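Local coordinates for HTH-type transcriptional repressor NemR (Escherichia coli, PDB 4YZE), which represses transcription of the nemRA-gloA operon by binding the NemR box, and takes part in the response to electrophiles and reactive chlorine species such as bleach, at the interface of chains A and B. Sequence-based numbering; all coordinates share one arbitrary frame. Chains: chain A/B, HTH-type transcriptional repressor NemR.

Contact 1: the interface of chains A and B. Residues chain A 125, 129, 132; chain B 175, 178-180.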
ATOM      1  N   ARG A 125       8.667  13.371  -2.417  1.00 53.86           N
ATOM      2  CA  ARG A 125       7.255  12.994  -2.438  1.00 52.80           C
ATOM      3  C   ARG A 125       6.655  13.334  -3.804  1.00 47.99           C
ATOM      4  O   ARG A 125       5.878  12.560  -4.364  1.00 44.64           O
ATOM      5  CB  ARG A 125       6.482  13.700  -1.322  1.00 55.14           C
ATOM      6  CG  ARG A 125       4.983  13.448  -1.335  1.00 56.81           C
ATOM      7  CD  ARG A 125       4.214  14.682  -0.847  1.00 62.31           C
ATOM      8  NE  ARG A 125       4.256  15.787  -1.807  1.00 59.52           N
ATOM      9  CZ  ARG A 125       3.461  15.891  -2.875  1.00 62.50           C
ATOM     10  NH1 ARG A 125       2.551  14.952  -3.132  1.00 58.65           N
ATOM     11  NH2 ARG A 125       3.566  16.945  -3.690  1.00 63.70           N
ATOM     12  N   ASP A 129       4.833  11.124  -6.627  1.00 45.14           N
ATOM     13  CA  ASP A 129       3.478  11.430  -7.041  1.00 40.13           C
ATOM     14  C   ASP A 129       3.501  11.399  -8.568  1.00 45.06           C
ATOM     15  O   ASP A 129       2.699  10.725  -9.194  1.00 44.06           O
ATOM     16  CB  ASP A 129       3.062  12.799  -6.499  1.00 41.85           C
ATOM     17  CG  ASP A 129       1.579  13.069  -6.658  1.00 55.70           C
ATOM     18  OD1 ASP A 129       0.814  12.115  -6.916  1.00 55.84           O
ATOM     19  OD2 ASP A 129       1.177  14.240  -6.508  1.00 58.15           O
ATOM     20  N   ALA A 132       3.729   7.803  -9.938  1.00 36.01           N
ATOM     21  CA  ALA A 132       2.411   7.211  -9.920  1.00 41.59           C
ATOM     22  C   ALA A 132       1.497   7.769 -11.037  1.00 47.07           C
ATOM     23  O   ALA A 132       0.808   6.994 -11.720  1.00 35.72           O
ATOM     24  CB  ALA A 132       1.779   7.419  -8.572  1.00 35.31           C
TER
ATOM     25  N   GLN B 175      -2.073   5.922  -1.892  1.00 34.83           N
ATOM     26  CA  GLN B 175      -2.059   6.874  -2.985  1.00 35.99           C
ATOM     27  C   GLN B 175      -2.523   8.255  -2.515  1.00 29.09           C
ATOM     28  O   GLN B 175      -2.009   9.288  -2.962  1.00 30.84           O
ATOM     29  CB  GLN B 175      -2.916   6.354  -4.154  1.00 39.58           C
ATOM     30  CG  GLN B 175      -2.684   7.089  -5.469  1.00 49.94           C
ATOM     31  CD  GLN B 175      -1.215   7.460  -5.693  1.00 58.80           C
ATOM     32  OE1 GLN B 175      -0.305   6.680  -5.378  1.00 58.97           O
ATOM     33  NE2 GLN B 175      -0.980   8.652  -6.240  1.00 54.81           N
ATOM     34  N   ILE B 178       0.482   9.728  -0.598  1.00 35.33           N
ATOM     35  CA  ILE B 178       1.519  10.196  -1.508  1.00 30.67           C
ATOM     36  C   ILE B 178       1.113  11.468  -2.250  1.00 33.70           C
ATOM     37  O   ILE B 178       1.908  12.385  -2.353  1.00 33.76           O
ATOM     38  CB  ILE B 178       1.952   9.103  -2.503  1.00 42.19           C
ATOM     39  CG1 ILE B 178       2.537   7.910  -1.755  1.00 44.52           C
ATOM     40  CG2 ILE B 178       2.993   9.643  -3.483  1.00 45.13           C
ATOM     41  CD1 ILE B 178       2.722   6.665  -2.640  1.00 47.10           C
ATOM     42  N   SER B 179      -0.128  11.533  -2.744  1.00 31.30           N
ATOM     43  CA  SER B 179      -0.562  12.681  -3.557  1.00 34.86           C
ATOM     44  C   SER B 179      -1.098  13.840  -2.728  1.00 36.73           C
ATOM     45  O   SER B 179      -1.374  14.910  -3.268  1.00 36.88           O
ATOM     46  CB  SER B 179      -1.634  12.253  -4.558  1.00 35.05           C
ATOM     47  OG  SER B 179      -2.698  11.558  -3.911  1.00 34.73           O
ATOM     48  N   ARG B 180      -1.240  13.634  -1.418  1.00 35.37           N
ATOM     49  CA  ARG B 180      -1.947  14.605  -0.563  1.00 36.80           C
ATOM     50  C   ARG B 180      -3.325  14.953  -1.145  1.00 36.42           C
ATOM     51  O   ARG B 180      -3.658  16.119  -1.310  1.00 44.86           O
ATOM     52  CB  ARG B 180      -1.146  15.892  -0.363  1.00 41.25           C
ATOM     53  CG  ARG B 180       0.359  15.718  -0.234  1.00 43.79           C
ATOM     54  CD  ARG B 180       0.699  14.795   0.881  1.00 48.79           C
ATOM     55  NE  ARG B 180       0.299  15.312   2.184  1.00 59.77           N
ATOM     56  CZ  ARG B 180       0.027  14.535   3.232  1.00 70.79           C
ATOM     57  NH1 ARG B 180       0.101  13.205   3.117  1.00 63.28           N
ATOM     58  NH2 ARG B 180      -0.331  15.082   4.392  1.00 70.40           N
TER
HETATM   59  O   HOH W   1      -0.908  15.419  -5.959  1.00 45.92           O
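A:Arg125 reaches across the dimer boundary to a main-chain oxygen at the end of helix 158-179 of the partner, an example of a guanidinium capping a helix C-terminus. Its NH1 donates to the carbonyl O of B:Ile178 at 2.8 Å, with an angle of 146° at the hydrogen. The acceptor lies nearly in the guanidinium plane, and the donor lies in the carbonyl plane. The aliphatic stretch works too: CD of A:Arg125 packs against CD of B:Arg180 at 3.9 Å, while the two guanidinium planes are turned 62° apart.

One helical turn on, the carboxylate of A:Asp129 lies against CA and CB of B:Ser179, its OD1 3.4 Å from CB of B:Ser179. A water bridges the same pair, 2.5 Å from A:Asp129 OD2 and 2.8 Å from B:Ser179 O. Farther along, the methyl of A:Ala132 meets the side-chain amide of B:Gln175, its CB 3.8 Å from NE2.

Behind this shell, A:Asp129 OD2 forms a long salt bridge of 3.7 Å with A:Arg125 NH1, which should steady the bent arginine chain. With a leucine in place of A:Arg125, the carbonyl of B:Ile178 would probably lose this cross-chain donor and A:Asp129 its charged neighbour. On the partner, B:Ser179 OG folds back (chi1 52°) and donates to B:Gln175 O at 2.6 Å.

Contact 2: the interface of chains A and B. Residues chain A 174-175, 178; chain B 110-111, 114, 117, 128, 170.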
ATOM      1  N   LEU A 174       1.298  -4.616  -1.179  1.00 32.19           N
ATOM      2  CA  LEU A 174       1.531  -4.331   0.223  1.00 34.64           C
ATOM      3  C   LEU A 174       1.149  -5.556   1.011  1.00 35.76           C
ATOM      4  O   LEU A 174       1.923  -6.084   1.816  1.00 39.89           O
ATOM      5  CB  LEU A 174       0.661  -3.156   0.671  1.00 43.07           C
ATOM      6  CG  LEU A 174       1.385  -1.872   1.057  1.00 59.12           C
ATOM      7  CD1 LEU A 174       0.467  -0.939   1.833  1.00 67.95           C
ATOM      8  CD2 LEU A 174       2.598  -2.200   1.865  1.00 58.48           C
ATOM      9  N   GLN A 175      -0.059  -6.018   0.744  1.00 33.71           N
ATOM     10  CA  GLN A 175      -0.601  -7.175   1.416  1.00 40.84           C
ATOM     11  C   GLN A 175       0.168  -8.451   1.114  1.00 40.02           C
ATOM     12  O   GLN A 175       0.279  -9.318   1.978  1.00 37.00           O
ATOM     13  CB  GLN A 175      -2.045  -7.352   0.981  1.00 40.98           C
ATOM     14  CG  GLN A 175      -2.814  -8.264   1.865  1.00 53.51           C
ATOM     15  CD  GLN A 175      -4.284  -8.122   1.648  1.00 63.54           C
ATOM     16  OE1 GLN A 175      -4.734  -7.258   0.890  1.00 63.60           O
ATOM     17  NE2 GLN A 175      -5.055  -8.973   2.306  1.00 74.45           N
ATOM     18  N   ILE A 178       3.408  -8.210   3.296  1.00 38.90           N
ATOM     19  CA  ILE A 178       3.124  -8.460   4.699  1.00 42.44           C
ATOM     20  C   ILE A 178       2.857  -9.922   4.990  1.00 49.14           C
ATOM     21  O   ILE A 178       3.451 -10.478   5.906  1.00 54.66           O
ATOM     22  CB  ILE A 178       1.938  -7.624   5.201  1.00 47.29           C
ATOM     23  CG1 ILE A 178       2.311  -6.149   5.252  1.00 43.58           C
ATOM     24  CG2 ILE A 178       1.526  -8.056   6.595  1.00 39.70           C
ATOM     25  CD1 ILE A 178       1.114  -5.245   5.391  1.00 53.18           C
TER
ATOM     26  N   THR B 110      -0.397  -0.045   9.780  1.00 59.08           N
ATOM     27  CA  THR B 110      -0.073  -1.160   8.893  1.00 66.94           C
ATOM     28  C   THR B 110       0.905  -0.736   7.796  1.00 65.92           C
ATOM     29  O   THR B 110       1.875  -1.442   7.492  1.00 57.61           O
ATOM     30  CB  THR B 110      -1.339  -1.718   8.277  1.00 67.00           C
ATOM     31  OG1 THR B 110      -2.092  -2.376   9.302  1.00 69.42           O
ATOM     32  CG2 THR B 110      -1.016  -2.708   7.167  1.00 71.42           C
ATOM     33  N   VAL B 111       0.656   0.446   7.241  1.00 65.08           N
ATOM     34  CA  VAL B 111       1.486   0.994   6.184  1.00 58.41           C
ATOM     35  C   VAL B 111       2.876   1.305   6.704  1.00 62.65           C
ATOM     36  O   VAL B 111       3.878   0.938   6.082  1.00 58.02           O
ATOM     37  CB  VAL B 111       0.841   2.253   5.584  1.00 65.75           C
ATOM     38  CG1 VAL B 111       1.862   3.043   4.777  1.00 66.14           C
ATOM     39  CG2 VAL B 111      -0.409   1.871   4.728  1.00 35.36           C
ATOM     40  N   SER B 114       4.707  -1.795   7.309  1.00 45.11           N
ATOM     41  CA  SER B 114       4.963  -2.573   6.102  1.00 52.86           C
ATOM     42  C   SER B 114       6.398  -2.357   5.592  1.00 57.70           C
ATOM     43  O   SER B 114       6.984  -3.259   4.996  1.00 58.25           O
ATOM     44  CB  SER B 114       3.937  -2.257   5.023  1.00 53.81           C
ATOM     45  OG  SER B 114       4.090  -0.938   4.532  1.00 58.04           O
ATOM     46  N   VAL B 117       8.873  -4.796   7.727  1.00 52.19           N
ATOM     47  CA  VAL B 117       8.394  -6.140   8.071  1.00 56.42           C
ATOM     48  C   VAL B 117       9.502  -7.187   8.168  1.00 54.07           C
ATOM     49  O   VAL B 117       9.428  -8.081   9.006  1.00 60.53           O
ATOM     50  CB  VAL B 117       7.294  -6.655   7.119  1.00 58.76           C
ATOM     51  CG1 VAL B 117       6.064  -5.784   7.206  1.00 65.70           C
ATOM     52  CG2 VAL B 117       7.807  -6.732   5.681  1.00 58.57           C
ATOM     53  N   MET B 128       0.375  -8.641  12.556  1.00 30.10           N
ATOM     54  CA  MET B 128      -0.109  -7.785  11.475  1.00 32.41           C
ATOM     55  C   MET B 128      -0.983  -8.595  10.482  1.00 35.90           C
ATOM     56  O   MET B 128      -1.991  -8.098   9.978  1.00 27.65           O
ATOM     57  CB  MET B 128       1.033  -7.118  10.712  1.00 28.14           C
ATOM     58  CG  MET B 128       1.984  -6.232  11.550  1.00 35.50           C
ATOM     59  SD  MET B 128       3.262  -5.534  10.470  1.00 46.70           S
ATOM     60  CE  MET B 128       4.130  -7.009   9.967  1.00147.05           C
ATOM     61  N   LEU B 170      -6.451  -0.095   0.960  1.00 30.53           N
ATOM     62  CA  LEU B 170      -5.065   0.062   1.388  1.00 29.62           C
ATOM     63  C   LEU B 170      -4.305   0.848   0.329  1.00 24.35           C
ATOM     64  O   LEU B 170      -3.636   1.822   0.638  1.00 26.17           O
ATOM     65  CB  LEU B 170      -4.446  -1.330   1.567  1.00 30.38           C
ATOM     66  CG  LEU B 170      -3.431  -1.660   2.656  1.00 49.93           C
ATOM     67  CD1 LEU B 170      -3.956  -1.389   4.080  1.00 49.06           C
ATOM     68  CD2 LEU B 170      -3.007  -3.128   2.492  1.00 50.50           C
TER
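A:Leu174 and A:Ile178, successive turns of helix 158-179, press into an apolar surface of the partner subunit. In TetR-family repressors such as NemR the C-terminal domains pair to make the dimer, and this patch shows how a branched side chain divides its contacts among several neighbours.

At the base of A:Leu174, CB faces the CD2 methyl of B:Leu170 at 4.1 Å. Beyond it the chain forks. The CD1 methyl goes to the junction of two residues, meeting CG of B:Leu170 at 4.0 Å and also the CG2 methyl of B:Val111, whose side chain it crosses at about a right angle. The other branch, CD2, turns to B:Ser114 and meets both its hydroxyl and its CB, lying 3.3 Å from OG of B:Ser114 and 3.4 Å from CB, the latter tighter than usual van der Waals contact. The first torsion of this leucine, chi1 -113°, departs from a staggered value, in keeping with a side chain pressed from two directions.

A:Ile178 approaches the same short helix a turn away. Its CD1 tip touches the CG2 methyl of B:Thr110 at 3.8 Å, the side chains meeting nearly perpendicularly. Lower on the chain, CG1 comes within 4.2 Å of B:Val117 CG1, and the CG2 branch faces CB of B:Met128 more loosely, at 4.3 Å.

In chain B helix 108-114, which supplies B:Thr110, B:Val111 and B:Ser114, begins at B:Cys108, the residue central to the response to reactive chlorine species; changes there might therefore be felt at this surface. B:Ser114 OG is turned back within that helix to donate to B:Val111 O, although the modelled 2.4 Å is too short to be taken literally.

About 18 Å separates the C-alpha centres of contact 1 and contact 2, and both draw on helices 122-148 and 158-179. Residues 175 and 178 recur, from chain B in contact 1 and from chain A in contact 2. Because the interface is two-fold symmetric, each copy of Ile178 plays both parts: its backbone and CG2 face one partner helix while its CD1 tip enters the apolar patch. One copy of helix 158-179 thus serves contact 1 and the twin of contact 2. The structure alone does not show whether a change at Cys108 reaches contact 1.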